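Local coordinates for uncharacterized protein (Peptoclostridium difficile 630, PDB 4YCS), which is a putative lipoprotein of undetermined function, related in part to PnrA-like substrate-binding proteins of ABC transporters, and so perhaps involved in solute uptake, at residues L68-G73 against A93-E98. Sequence-based numbering, arbitrary orientation.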
loop_
_atom_site.group_PDB
_atom_site.type_symbol
_atom_site.label_atom_id
_atom_site.label_comp_id
_atom_site.label_asym_id
_atom_site.label_seq_id
_atom_site.Cartn_x
_atom_site.Cartn_y
_atom_site.Cartn_z
ATOM N N LEU A 68 3.657 4.186 6.461
ATOM C CA LEU A 68 2.678 3.995 5.379
ATOM C C LEU A 68 2.569 2.545 5.030
ATOM O O LEU A 68 3.578 1.848 4.910
ATOM C CB LEU A 68 3.104 4.809 4.136
ATOM C CG LEU A 68 2.234 4.727 2.885
ATOM C CD1 LEU A 68 0.847 5.277 3.141
ATOM C CD2 LEU A 68 2.868 5.471 1.699
ATOM N N ILE A 69 1.348 2.092 4.846
ATOM C CA ILE A 69 1.033 0.727 4.449
ATOM C C ILE A 69 0.314 0.802 3.101
ATOM O O ILE A 69 -0.744 1.467 2.977
ATOM C CB ILE A 69 0.142 0.014 5.468
ATOM C CG1 ILE A 69 0.885 -0.118 6.788
ATOM C CG2 ILE A 69 -0.262 -1.396 4.975
ATOM C CD1 ILE A 69 0.019 -0.408 7.989
ATOM N N ILE A 70 0.906 0.199 2.088
ATOM C CA ILE A 70 0.379 0.240 0.717
ATOM C C ILE A 70 -0.175 -1.141 0.296
ATOM O O ILE A 70 0.540 -2.130 0.273
ATOM C CB ILE A 70 1.432 0.652 -0.292
ATOM C CG1 ILE A 70 2.141 1.943 0.156
ATOM C CG2 ILE A 70 0.730 0.821 -1.658
ATOM C CD1 ILE A 70 3.279 2.413 -0.713
ATOM N N ALA A 71 -1.458 -1.183 -0.025
ATOM C CA ALA A 71 -2.138 -2.380 -0.490
ATOM C C ALA A 71 -2.301 -2.290 -2.031
ATOM O O ALA A 71 -2.794 -1.297 -2.550
ATOM C CB ALA A 71 -3.491 -2.473 0.149
ATOM N N VAL A 72 -1.860 -3.327 -2.737
ATOM C CA VAL A 72 -1.884 -3.339 -4.189
ATOM C C VAL A 72 -2.985 -4.261 -4.741
ATOM O O VAL A 72 -2.850 -5.491 -4.779
ATOM C CB VAL A 72 -0.538 -3.788 -4.724
ATOM C CG1 VAL A 72 -0.502 -3.674 -6.246
ATOM C CG2 VAL A 72 0.567 -2.947 -4.091
ATOM N N GLY A 73 -4.079 -3.648 -5.185
ATOM C CA GLY A 73 -5.162 -4.408 -5.848
ATOM C C GLY A 73 -6.516 -4.173 -5.215
ATOM O O GLY A 73 -6.609 -3.934 -4.029
ATOM N N ALA A 93 -2.509 3.448 1.783
ATOM C CA ALA A 93 -2.710 3.721 0.351
ATOM C C ALA A 93 -3.209 2.453 -0.294
ATOM O O ALA A 93 -2.826 1.363 0.123
ATOM C CB ALA A 93 -1.444 4.197 -0.328
ATOM N N ILE A 94 -4.107 2.584 -1.276
ATOM C CA ILE A 94 -4.541 1.450 -2.037
ATOM C C ILE A 94 -4.382 1.746 -3.526
ATOM O O ILE A 94 -4.708 2.860 -3.968
ATOM C CB ILE A 94 -5.955 1.025 -1.667
ATOM C CG1 ILE A 94 -6.270 -0.308 -2.339
ATOM C CG2 ILE A 94 -6.980 2.147 -1.945
ATOM C CD1 ILE A 94 -7.560 -0.959 -1.840
ATOM N N ILE A 95 -3.808 0.784 -4.255
ATOM C CA ILE A 95 -3.591 0.902 -5.687
ATOM C C ILE A 95 -4.696 0.166 -6.484
ATOM O O ILE A 95 -4.963 -1.012 -6.260
ATOM C CB ILE A 95 -2.233 0.396 -6.075
ATOM C CG1 ILE A 95 -1.155 1.256 -5.401
ATOM C CG2 ILE A 95 -2.055 0.430 -7.600
ATOM C CD1 ILE A 95 0.187 0.585 -5.398
ATOM N N ASP A 96 -5.327 0.908 -7.406
ATOM C CA ASP A 96 -6.336 0.392 -8.358
ATOM C C ASP A 96 -7.715 0.255 -7.731
ATOM O O ASP A 96 -8.457 -0.674 -8.026
ATOM C CB ASP A 96 -5.866 -0.939 -8.976
ATOM C CG ASP A 96 -6.657 -1.330 -10.267
ATOM O OD1 ASP A 96 -7.066 -0.420 -11.044
ATOM O OD2 ASP A 96 -6.836 -2.554 -10.481
ATOM N N TYR A 97 -8.064 1.192 -6.856
ATOM C CA TYR A 97 -9.397 1.209 -6.233
ATOM C C TYR A 97 -9.725 2.585 -5.639
ATOM O O TYR A 97 -8.901 3.215 -4.949
ATOM C CB TYR A 97 -9.542 0.111 -5.165
ATOM C CG TYR A 97 -10.943 0.027 -4.637
ATOM C CD1 TYR A 97 -11.343 0.772 -3.536
ATOM C CD2 TYR A 97 -11.888 -0.770 -5.271
ATOM C CE1 TYR A 97 -12.641 0.709 -3.071
ATOM C CE2 TYR A 97 -13.189 -0.844 -4.808
ATOM C CZ TYR A 97 -13.555 -0.098 -3.723
ATOM O OH TYR A 97 -14.825 -0.180 -3.279
ATOM N N GLU A 98 -10.946 3.032 -5.884
ATOM C CA GLU A 98 -11.444 4.277 -5.332
ATOM C C GLU A 98 -12.705 3.970 -4.556
ATOM O O GLU A 98 -13.600 3.329 -5.076
ATOM C CB GLU A 98 -11.714 5.296 -6.442
ATOM C CG GLU A 98 -10.486 6.137 -6.785
ATOM C CD GLU A 98 -10.686 7.050 -7.989
ATOM O OE1 GLU A 98 -11.616 7.888 -7.984
ATOM O OE2 GLU A 98 -9.896 6.935 -8.946
#
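Four backbone hydrogen bonds tie I69, A71 and G73 to A93 and I95: A93, A71 and I95 each use both N and O, I69 its carbonyl and G73 its amide. A93 N donates a hydrogen bond to I69 O at 2.9 Å, and A93 O in turn receives the amide of A71, whose N-H...O angle of 173° is the straightest of the four. A71 O then accepts from I95 N at 2.9 Å, the donor lying almost in line with the carbonyl. The last rung, G73 N to I95 O, is the most bent, 136° at the hydrogen, although the donor stays in the carbonyl plane. Two carbonyls carry a second, weaker load: I70 CA lies 3.4 Å from A93 O, and I94 CA approaches A71 O as a further CA-H...O contact. A93 is thus bonded by both neighbours of I70, and A71 by both neighbours of I94, the straddling pattern of a parallel ladder, here between the first and last strands of a beta-alpha-beta unit whose crossover contains helix 77-84. The ladder continues through a backbone hydrogen bond of I69 with Q91. Strand 68-72 is the middle one of a five-stranded parallel sheet; on its other edge L68 and I70 hydrogen-bond S11 through the backbone, and I70 and V72 I13. On the face bearing I70, V72, A93 and I95 the side-chain contacts are methyl to methyl. I95 CG1 stands anti to the carbonyl carbon (chi1 -63°), which carries CD1 back over the neighbouring strand to within 3.8 Å of both I70 CG2 and V72 CG2. Helix 118-127 covers I70 and I95 there, while helix 22-38 packs on V72. The other face carries A71 and I94; I94 CG1, anti to the backbone N, lies 3.6 Å from A71 O and extends CD1 to 3.8 Å from G73 O.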